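Local coordinates for protein acyl-CoA thioesterase II (Mycobacterium avium subsp. paratuberculosis, PDB 4R9Z) that probably hydrolyses fatty acyl-CoA thioesters to free fatty acid and coenzyme A, using a double hot-dog fold, at residues 44-49 against 92-97; 21-26 against 80-85. One frame throughout, in Å; residues are numbered along the deposited sequence.

Both contacts belong to the N-terminal hot-dog unit of this double hot-dog protein, their centres about 9 Å apart. Contact 1 sets helix 39-52 against strand 89-98; contact 2 joins segment 21-26, next to the outermost strand 18-19, to strand 76-85, the antiparallel neighbour of 89-98. Along the chain the segments alternate, 21-26, 44-49, 80-85 and 92-97, so the two contacts interleave: each closes a connection that contains one segment of the other. Arg92 ties them together: its NH2 forms a salt bridge of 2.6 Å with Glu85 OE1, and its NH1 forms another with Asp82 OD1. Phe25 also packs on the backbone of Ala49, so strand 24-27 meets the helix as well as its neighbouring strand.

Contact 1 (44-49 against 92-97); sequences AQALLA and RRVTAR
Helix 44-49 approaches strand 92-97 most closely where Ala46 and Val94 lie, their CA atoms 6.1 Å apart, with no hydrogen bond joining the two backbones. Val94 meets the helix with both of its methyl branches. CG1, set anti to the backbone N (chi1 176°), meets the Ala46 methyl, CB to CG1 3.6 Å. The other branch, CG2, comes up to the helix backbone instead and rests 3.4 Å from Ala46 O. One turn further on, Ala49 CB adds a looser touch on Val94 CG1 at 4.5 Å. Alanine suits both helix positions because a single methyl lets the backbone come near the sheet, while the branched valine is at home in a strand and broad enough to reach two successive helical turns. The contact is buried and made mostly by methyl groups, apart from the carbonyl oxygen of Ala46; it is part of the wrapping of a hot-dog sheet round its long central helix. Phe78 of strand 76-85 and Met104 of strand 101-111 extend the apolar floor beneath Ala46. Leu47 and Leu48 pack on helix 188-201. Thr95 OG1 is hydrogen-bonded to Glu105 of its own chain, while Arg93 makes a salt bridge to Glu105 of the second subunit.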
# COMPACT_ATOMS: atom_id res chain seq x y z
N ALA B 44 -9.05 -11.18 3.32
CA ALA B 44 -9.82 -11.02 4.54
C ALA B 44 -9.50 -12.14 5.53
O ALA B 44 -9.37 -11.91 6.73
CB ALA B 44 -11.30 -10.99 4.24
N GLN B 45 -9.38 -13.36 5.00
CA GLN B 45 -9.01 -14.51 5.81
C GLN B 45 -7.60 -14.35 6.37
O GLN B 45 -7.35 -14.61 7.55
CB GLN B 45 -9.12 -15.80 5.00
CG GLN B 45 -10.54 -16.31 4.82
CD GLN B 45 -10.61 -17.62 4.07
OE1 GLN B 45 -9.78 -17.90 3.20
NE2 GLN B 45 -11.60 -18.44 4.40
N ALA B 46 -6.68 -13.91 5.51
CA ALA B 46 -5.30 -13.71 5.91
C ALA B 46 -5.18 -12.64 6.98
O ALA B 46 -4.32 -12.72 7.86
CB ALA B 46 -4.46 -13.35 4.70
N LEU B 47 -6.04 -11.64 6.92
CA LEU B 47 -6.04 -10.56 7.90
C LEU B 47 -6.53 -11.08 9.24
O LEU B 47 -6.02 -10.68 10.28
CB LEU B 47 -6.92 -9.40 7.44
CG LEU B 47 -6.97 -8.24 8.45
CD1 LEU B 47 -5.59 -7.62 8.65
CD2 LEU B 47 -8.01 -7.19 8.05
N LEU B 48 -7.51 -11.97 9.21
CA LEU B 48 -8.00 -12.58 10.43
C LEU B 48 -6.93 -13.48 11.03
O LEU B 48 -6.77 -13.55 12.25
CB LEU B 48 -9.28 -13.37 10.17
CG LEU B 48 -10.51 -12.49 9.98
CD1 LEU B 48 -11.68 -13.27 9.42
CD2 LEU B 48 -10.87 -11.82 11.29
N ALA B 49 -6.19 -14.16 10.16
CA ALA B 49 -5.10 -15.01 10.60
C ALA B 49 -4.11 -14.20 11.42
O ALA B 49 -3.85 -14.52 12.57
CB ALA B 49 -4.42 -15.65 9.41
N ARG B 92 2.76 -8.47 11.28
CA ARG B 92 2.65 -9.86 10.86
C ARG B 92 2.88 -10.03 9.37
O ARG B 92 2.58 -9.14 8.58
CB ARG B 92 1.29 -10.44 11.24
CG ARG B 92 0.99 -10.38 12.72
CD ARG B 92 1.91 -11.31 13.49
NE ARG B 92 1.57 -11.37 14.90
CZ ARG B 92 2.27 -10.77 15.85
NH1 ARG B 92 3.35 -10.07 15.53
NH2 ARG B 92 1.90 -10.86 17.12
N ARG B 93 3.43 -11.18 9.00
CA ARG B 93 3.44 -11.64 7.62
C ARG B 93 2.47 -12.80 7.52
O ARG B 93 2.41 -13.64 8.41
CB ARG B 93 4.83 -12.11 7.18
CG ARG B 93 4.83 -12.78 5.81
CD ARG B 93 6.14 -13.50 5.49
NE ARG B 93 7.32 -12.93 6.14
CZ ARG B 93 8.38 -13.66 6.50
NH1 ARG B 93 8.38 -14.97 6.28
NH2 ARG B 93 9.42 -13.08 7.09
N VAL B 94 1.67 -12.85 6.46
CA VAL B 94 0.80 -13.99 6.24
C VAL B 94 1.01 -14.51 4.83
O VAL B 94 0.93 -13.75 3.87
CB VAL B 94 -0.68 -13.66 6.45
CG1 VAL B 94 -1.54 -14.86 6.10
CG2 VAL B 94 -0.93 -13.22 7.88
N THR B 95 1.30 -15.79 4.71
CA THR B 95 1.46 -16.41 3.41
C THR B 95 0.37 -17.45 3.21
O THR B 95 0.20 -18.34 4.04
CB THR B 95 2.86 -17.06 3.26
OG1 THR B 95 3.87 -16.06 3.41
CG2 THR B 95 3.02 -17.69 1.89
N ALA B 96 -0.41 -17.30 2.14
CA ALA B 96 -1.49 -18.25 1.86
C ALA B 96 -1.05 -19.26 0.80
O ALA B 96 -0.57 -18.89 -0.26
CB ALA B 96 -2.73 -17.52 1.41
N ARG B 97 -1.25 -20.53 1.11
CA ARG B 97 -0.82 -21.59 0.21
C ARG B 97 -1.90 -22.62 -0.09
O ARG B 97 -2.76 -22.91 0.73
CB ARG B 97 0.39 -22.33 0.78
CG ARG B 97 1.67 -21.53 0.86
CD ARG B 97 2.73 -22.39 1.51
NE ARG B 97 4.05 -21.76 1.52
CZ ARG B 97 4.55 -21.08 2.54
NH1 ARG B 97 3.84 -20.93 3.66
NH2 ARG B 97 5.76 -20.55 2.45

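Contact 2 (21-26 against 80-85); sequences GQWRFV and VVDLQE
Near the edge of the N-terminal hot-dog sheet, the short strand 24-27 and the loop before it lie antiparallel to strand 76-85. Trp23 and Val80 are the nearest pair, with CA atoms 4.9 Å apart, and Val80 N donates to Trp23 O over 2.8 Å in a nearly straight bond (N-H...O 173°). Trp23 CG stands beside its own backbone N, chi1 -58°, which carries the indole along strand 80-82. Its CE3 meets Val80 CG1 at 3.8 Å, the two side chains crossing at about a right angle. Farther out, Trp23 CH2 reaches Asp82 CB at 3.6 Å, so the broad indole spans two residues whose side chains lie on the same face of the strand. In hot-dog folds the concave side of the sheet wraps the central helix, and Val80 belongs to that lining: it also packs on Ala49 of helix 39-52, as does Phe25. Val80 CG2 lies at the edge of the Phe25 ring, near its plane, 3.8 Å from CE1. Branched Val80 thus serves both aromatic neighbours, one methyl to each. Asp82 lends the indole its methylene while its carboxylate turns to a salt bridge with Arg92, where the ion pair probably keeps the acid ionised. Beyond it Leu83 and Gln84 both face Ala91 in a classic beta bulge, where the chain turns a corner, and Gln84 OE1 is hydrogen-bonded to Arg220 of the second subunit.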
# COMPACT_ATOMS: atom_id res chain seq x y z
N GLY B 21 -2.24 -24.56 14.41
CA GLY B 21 -0.96 -24.35 15.05
C GLY B 21 -0.86 -23.01 15.74
O GLY B 21 -1.81 -22.24 15.76
N GLN B 22 0.29 -22.73 16.34
CA GLN B 22 0.50 -21.44 16.97
C GLN B 22 0.48 -20.33 15.92
O GLN B 22 0.04 -19.21 16.19
CB GLN B 22 1.81 -21.44 17.76
CG GLN B 22 2.13 -20.12 18.45
CD GLN B 22 1.19 -19.80 19.60
OE1 GLN B 22 0.25 -20.55 19.88
NE2 GLN B 22 1.43 -18.68 20.27
N TRP B 23 0.94 -20.65 14.72
CA TRP B 23 1.02 -19.65 13.66
C TRP B 23 0.38 -20.14 12.36
O TRP B 23 0.75 -19.69 11.27
CB TRP B 23 2.47 -19.27 13.40
CG TRP B 23 3.18 -18.73 14.59
CD1 TRP B 23 4.01 -19.42 15.42
CD2 TRP B 23 3.13 -17.40 15.09
NE1 TRP B 23 4.48 -18.60 16.41
CE2 TRP B 23 3.95 -17.34 16.24
CE3 TRP B 23 2.46 -16.23 14.69
CZ2 TRP B 23 4.12 -16.18 16.98
CZ3 TRP B 23 2.64 -15.07 15.43
CH2 TRP B 23 3.46 -15.06 16.56
N ARG B 24 -0.58 -21.05 12.46
CA ARG B 24 -1.09 -21.70 11.27
C ARG B 24 -2.59 -21.91 11.33
O ARG B 24 -3.13 -22.30 12.37
CB ARG B 24 -0.37 -23.02 11.03
CG ARG B 24 1.07 -22.84 10.56
CD ARG B 24 1.68 -24.13 10.08
NE ARG B 24 3.13 -23.99 9.92
CZ ARG B 24 3.73 -23.66 8.79
NH1 ARG B 24 3.02 -23.44 7.69
NH2 ARG B 24 5.05 -23.56 8.75
N PHE B 25 -3.24 -21.61 10.22
CA PHE B 25 -4.69 -21.65 10.10
C PHE B 25 -5.08 -22.26 8.76
O PHE B 25 -4.30 -22.22 7.81
CB PHE B 25 -5.30 -20.25 10.23
CG PHE B 25 -4.89 -19.51 11.47
CD1 PHE B 25 -3.70 -18.80 11.50
CD2 PHE B 25 -5.69 -19.51 12.59
CE1 PHE B 25 -3.31 -18.12 12.63
CE2 PHE B 25 -5.31 -18.83 13.73
CZ PHE B 25 -4.11 -18.13 13.75
N VAL B 26 -6.29 -22.78 8.68
CA VAL B 26 -6.82 -23.24 7.41
C VAL B 26 -8.13 -22.50 7.16
O VAL B 26 -8.96 -22.37 8.06
CB VAL B 26 -7.04 -24.77 7.38
CG1 VAL B 26 -7.45 -25.24 5.99
CG2 VAL B 26 -5.79 -25.50 7.85
N VAL B 80 1.36 -17.66 9.51
CA VAL B 80 1.63 -16.34 10.07
C VAL B 80 3.05 -16.26 10.63
O VAL B 80 3.54 -17.23 11.22
CB VAL B 80 0.62 -15.98 11.18
CG1 VAL B 80 0.87 -14.56 11.69
CG2 VAL B 80 -0.80 -16.13 10.68
N VAL B 81 3.70 -15.12 10.43
CA VAL B 81 5.05 -14.89 10.94
C VAL B 81 5.11 -13.59 11.74
O VAL B 81 4.56 -12.57 11.33
CB VAL B 81 6.07 -14.86 9.79
CG1 VAL B 81 7.44 -14.42 10.30
CG2 VAL B 81 6.17 -16.23 9.13
N ASP B 82 5.74 -13.65 12.91
CA ASP B 82 5.88 -12.49 13.78
C ASP B 82 7.02 -11.58 13.31
O ASP B 82 8.19 -11.89 13.51
CB ASP B 82 6.12 -12.97 15.23
CG ASP B 82 6.38 -11.83 16.20
OD1 ASP B 82 6.05 -10.66 15.89
OD2 ASP B 82 6.90 -12.10 17.30
N LEU B 83 6.67 -10.48 12.66
CA LEU B 83 7.63 -9.48 12.18
C LEU B 83 8.04 -8.53 13.29
O LEU B 83 9.19 -8.10 13.36
CB LEU B 83 7.06 -8.69 11.01
CG LEU B 83 6.63 -9.52 9.81
CD1 LEU B 83 6.11 -8.62 8.70
CD2 LEU B 83 7.79 -10.38 9.32
N GLN B 84 7.08 -8.18 14.14
CA GLN B 84 7.38 -7.34 15.28
C GLN B 84 6.36 -7.50 16.39
O GLN B 84 5.16 -7.57 16.15
CB GLN B 84 7.43 -5.88 14.84
CG GLN B 84 7.77 -4.93 15.98
CD GLN B 84 7.05 -3.61 15.87
OE1 GLN B 84 5.93 -3.54 15.38
NE2 GLN B 84 7.71 -2.55 16.32
N GLU B 85 6.85 -7.53 17.62
CA GLU B 85 5.97 -7.59 18.77
C GLU B 85 6.48 -6.61 19.79
O GLU B 85 7.38 -6.91 20.57
CB GLU B 85 5.90 -9.01 19.34
CG GLU B 85 4.85 -9.19 20.42
CD GLU B 85 3.43 -8.99 19.89
OE1 GLU B 85 3.20 -9.19 18.68
OE2 GLU B 85 2.55 -8.62 20.70